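Local coordinates for carbonic anhydrase (Coccomyxa sp. PA, PDB 3UCJ), which probably catalyses the reversible hydration of carbon dioxide to hydrogencarbonate, as a zinc-dependent beta-class carbonic anhydrase, at residues H103-A108 with D148-M153. Residues are numbered along the deposited sequence; the frame is centred on the assembly and turned at random.
With ZN (zinc ion), chain C; AZM (5-acetamido-1,3,4-thiadiazole-2-sulfonamide), chain D.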
ATOM      1  N   HIS A 103      22.292  -0.428  -8.346  1.00 31.02           N
ATOM      2  CA  HIS A 103      23.538   0.343  -8.548  1.00 31.36           C
ATOM      3  C   HIS A 103      24.469   0.232  -7.314  1.00 32.13           C
ATOM      4  O   HIS A 103      24.024   0.216  -6.144  1.00 29.57           O
ATOM      5  CB  HIS A 103      23.244   1.814  -8.839  1.00 32.06           C
ATOM      6  CG  HIS A 103      22.687   2.556  -7.668  1.00 29.84           C
ATOM      7  ND1 HIS A 103      23.436   3.380  -6.845  1.00 31.62           N
ATOM      8  CD2 HIS A 103      21.421   2.591  -7.173  1.00 30.32           C
ATOM      9  CE1 HIS A 103      22.643   3.918  -5.922  1.00 31.33           C
ATOM     10  NE2 HIS A 103      21.420   3.457  -6.105  1.00 27.38           N
ATOM     11  N   TYR A 104      25.809   0.221  -7.546  1.00 32.88           N
ATOM     12  CA  TYR A 104      26.751   0.245  -6.398  1.00 32.96           C
ATOM     13  C   TYR A 104      26.646   1.550  -5.687  1.00 32.14           C
ATOM     14  O   TYR A 104      26.188   2.548  -6.255  1.00 32.16           O
ATOM     15  CB  TYR A 104      28.205  -0.015  -6.921  1.00 32.45           C
ATOM     16  CG  TYR A 104      28.282  -1.424  -7.472  1.00 33.13           C
ATOM     17  CD1 TYR A 104      28.495  -1.652  -8.829  1.00 32.66           C
ATOM     18  CD2 TYR A 104      28.065  -2.540  -6.632  1.00 34.01           C
ATOM     19  CE1 TYR A 104      28.610  -2.921  -9.326  1.00 33.82           C
ATOM     20  CE2 TYR A 104      28.152  -3.829  -7.126  1.00 33.78           C
ATOM     21  CZ  TYR A 104      28.401  -4.003  -8.493  1.00 34.81           C
ATOM     22  OH  TYR A 104      28.481  -5.236  -8.992  1.00 34.22           O
ATOM     23  N   ASN A 105      27.014   1.570  -4.401  1.00 33.19           N
ATOM     24  CA  ASN A 105      26.918   2.771  -3.597  1.00 32.62           C
ATOM     25  C   ASN A 105      25.429   3.183  -3.317  1.00 32.45           C
ATOM     26  O   ASN A 105      25.112   4.348  -3.088  1.00 35.05           O
ATOM     27  CB  ASN A 105      27.769   3.981  -4.143  1.00 32.96           C
ATOM     28  CG  ASN A 105      28.099   4.994  -3.058  1.00 33.24           C
ATOM     29  OD1 ASN A 105      27.645   6.153  -3.076  1.00 36.59           O
ATOM     30  ND2 ASN A 105      28.996   4.589  -2.111  1.00 36.55           N
ATOM     31  N   CYS A 106      24.547   2.183  -3.304  1.00 31.65           N
ATOM     32  CA  CYS A 106      23.097   2.396  -3.104  1.00 30.56           C
ATOM     33  C   CYS A 106      22.886   2.439  -1.614  1.00 28.96           C
ATOM     34  O   CYS A 106      22.989   1.412  -0.957  1.00 30.08           O
ATOM     35  CB  CYS A 106      22.337   1.211  -3.718  1.00 29.78           C
ATOM     36  SG  CYS A 106      20.486   1.451  -3.381  1.00 31.42           S
ATOM     37  N   GLY A 107      22.647   3.625  -1.117  1.00 28.93           N
ATOM     38  CA  GLY A 107      22.346   3.843   0.250  1.00 30.56           C
ATOM     39  C   GLY A 107      21.144   3.087   0.765  1.00 30.82           C
ATOM     40  O   GLY A 107      21.086   2.805   1.980  1.00 28.30           O
ATOM     41  N   ALA A 108      20.206   2.712  -0.107  1.00 29.73           N
ATOM     42  CA  ALA A 108      19.072   1.944   0.405  1.00 28.08           C
ATOM     43  C   ALA A 108      19.553   0.572   0.761  1.00 28.86           C
ATOM     44  O   ALA A 108      19.087  -0.018   1.742  1.00 29.31           O
ATOM     45  CB  ALA A 108      17.900   1.843  -0.714  1.00 30.26           C
ATOM     46  N   ASP A 148      32.555  -4.637   0.880  1.00 42.60           N
ATOM     47  CA  ASP A 148      32.227  -5.778   0.069  1.00 42.18           C
ATOM     48  C   ASP A 148      30.826  -6.306   0.346  1.00 40.87           C
ATOM     49  O   ASP A 148      30.169  -6.809  -0.521  1.00 38.97           O
ATOM     50  CB  ASP A 148      33.226  -6.878   0.298  1.00 42.22           C
ATOM     51  CG  ASP A 148      34.589  -6.527  -0.196  1.00 48.49           C
ATOM     52  OD1 ASP A 148      34.714  -5.608  -0.994  1.00 45.74           O
ATOM     53  OD2 ASP A 148      35.537  -7.176   0.237  1.00 51.76           O
ATOM     54  N   ALA A 149      30.403  -6.198   1.586  1.00 38.64           N
ATOM     55  CA  ALA A 149      29.073  -6.569   1.980  1.00 37.42           C
ATOM     56  C   ALA A 149      28.045  -5.682   1.296  1.00 35.48           C
ATOM     57  O   ALA A 149      27.015  -6.133   0.895  1.00 36.00           O
ATOM     58  CB  ALA A 149      28.951  -6.465   3.459  1.00 37.10           C
ATOM     59  N   TRP A 150      28.371  -4.416   1.173  1.00 34.52           N
ATOM     60  CA  TRP A 150      27.545  -3.459   0.501  1.00 33.67           C
ATOM     61  C   TRP A 150      27.362  -3.839  -0.951  1.00 35.81           C
ATOM     62  O   TRP A 150      26.285  -3.894  -1.438  1.00 33.15           O
ATOM     63  CB  TRP A 150      28.161  -2.080   0.614  1.00 32.79           C
ATOM     64  CG  TRP A 150      27.283  -0.937   0.250  1.00 33.54           C
ATOM     65  CD1 TRP A 150      26.038  -0.986  -0.284  1.00 29.42           C
ATOM     66  CD2 TRP A 150      27.606   0.440   0.361  1.00 36.09           C
ATOM     67  NE1 TRP A 150      25.565   0.262  -0.479  1.00 33.46           N
ATOM     68  CE2 TRP A 150      26.507   1.161  -0.090  1.00 32.53           C
ATOM     69  CE3 TRP A 150      28.718   1.137   0.819  1.00 33.82           C
ATOM     70  CZ2 TRP A 150      26.481   2.521  -0.095  1.00 37.92           C
ATOM     71  CZ3 TRP A 150      28.684   2.479   0.810  1.00 38.00           C
ATOM     72  CH2 TRP A 150      27.583   3.169   0.361  1.00 40.15           C
ATOM     73  N   ASP A 151      28.452  -4.118  -1.628  1.00 35.66           N
ATOM     74  CA  ASP A 151      28.404  -4.472  -3.010  1.00 36.37           C
ATOM     75  C   ASP A 151      27.601  -5.736  -3.218  1.00 36.65           C
ATOM     76  O   ASP A 151      26.819  -5.847  -4.120  1.00 36.33           O
ATOM     77  CB  ASP A 151      29.807  -4.653  -3.556  1.00 37.71           C
ATOM     78  CG  ASP A 151      30.576  -3.374  -3.626  1.00 44.00           C
ATOM     79  OD1 ASP A 151      31.778  -3.438  -3.786  1.00 45.50           O
ATOM     80  OD2 ASP A 151      30.015  -2.300  -3.515  1.00 44.84           O
ATOM     81  N   LYS A 152      27.821  -6.699  -2.363  1.00 34.22           N
ATOM     82  CA  LYS A 152      27.122  -7.935  -2.449  1.00 32.99           C
ATOM     83  C   LYS A 152      25.626  -7.741  -2.209  1.00 32.18           C
ATOM     84  O   LYS A 152      24.826  -8.336  -2.858  1.00 33.06           O
ATOM     85  CB  LYS A 152      27.710  -8.896  -1.438  1.00 32.87           C
ATOM     86  CG  LYS A 152      27.283 -10.288  -1.563  1.00 34.12           C
ATOM     87  CD  LYS A 152      27.506 -10.790  -2.916  1.00 44.45           C
ATOM     88  CE  LYS A 152      27.818 -12.220  -2.873  1.00 50.50           C
ATOM     89  NZ  LYS A 152      27.521 -12.916  -4.104  1.00 57.28           N
ATOM     90  N   MET A 153      25.272  -6.906  -1.263  1.00 30.91           N
ATOM     91  CA  MET A 153      23.878  -6.637  -1.002  1.00 30.26           C
ATOM     92  C   MET A 153      23.195  -6.064  -2.243  1.00 31.93           C
ATOM     93  O   MET A 153      22.129  -6.464  -2.593  1.00 30.24           O
ATOM     94  CB  MET A 153      23.731  -5.712   0.177  1.00 31.70           C
ATOM     95  CG  MET A 153      22.310  -5.499   0.625  1.00 28.53           C
ATOM     96  SD  MET A 153      21.603  -6.884   1.452  1.00 32.70           S
ATOM     97  CE  MET A 153      20.510  -7.572   0.243  1.00 29.66           C
TER
HETATM   98 ZN    ZN C 228      19.995   3.490  -4.579  1.00 30.46          ZN
HETATM   99  C1  AZM D 229      19.596   5.975  -0.897  1.00 34.26           C
HETATM  100  C2  AZM D 229      19.342   5.850   1.502  1.00 40.41           C
HETATM  101  C3  AZM D 229      17.948   5.141   3.303  1.00 46.02           C
HETATM  102  C4  AZM D 229      17.582   5.325   4.764  1.00 41.14           C
HETATM  103  N1  AZM D 229      20.364   4.952  -3.359  1.00 26.64           N
HETATM  104  N2  AZM D 229      20.596   6.249   1.101  1.00 36.01           N
HETATM  105  N3  AZM D 229      20.767   6.343  -0.378  1.00 36.51           N
HETATM  106  N4  AZM D 229      19.131   5.599   2.887  1.00 34.41           N
HETATM  107  O1  AZM D 229      19.306   7.213  -3.179  1.00 30.25           O
HETATM  108  O2  AZM D 229      18.115   5.177  -2.681  1.00 34.41           O
HETATM  109  O3  AZM D 229      17.176   4.593   2.471  1.00 40.38           O
HETATM  110  S1  AZM D 229      19.391   5.964  -2.631  1.00 33.37           S
HETATM  111  S2  AZM D 229      18.259   5.596   0.214  1.00 35.65           S
HETATM  112  O   HOH W   1      27.686  -0.899  -3.066  1.00 34.22           O
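The indole of W150 packs one face against the backbone of N105, whose CA sits over the ring near its rim. It reaches from helix 146-167 to the zinc-binding His-x-x-Cys turn of the beta-carbonic anhydrase fold, where strand 97-103 gives way to helix 107-114. With CG anti to its own backbone N (chi1 -166°), the indole is carried toward the turn, and W150 NE1 donates to C106 O at 2.9 Å. The N-H points fairly straight at the oxygen (156°), which lies near the indole plane, although the donor sits above the carbonyl plane. At the far end of the ring, N105 ND2 comes obliquely to 3.2 Å from W150 CH2, while N105 OD1 is hydrogen-bonded to R51. The NE1 bond thus ties helix 146-167 to the main chain of a zinc ligand: H103 NE2 and C106 SG both bind the metal, and C47 and the acetazolamide sulfonamide nitrogen complete the site. C106 is also the N-cap of helix 107-114, its SG capping a backbone N there. Beside W150, D151 crosses the Y104 ring at about a right angle, D151 OD2 lying 3.7 Å from Y104 CD2, and the Y104 hydroxyl is hydrogen-bonded to E155 and K196. A water over the indole accepts from N105 N at 2.9 Å and donates to D151 OD2 at 2.8 Å.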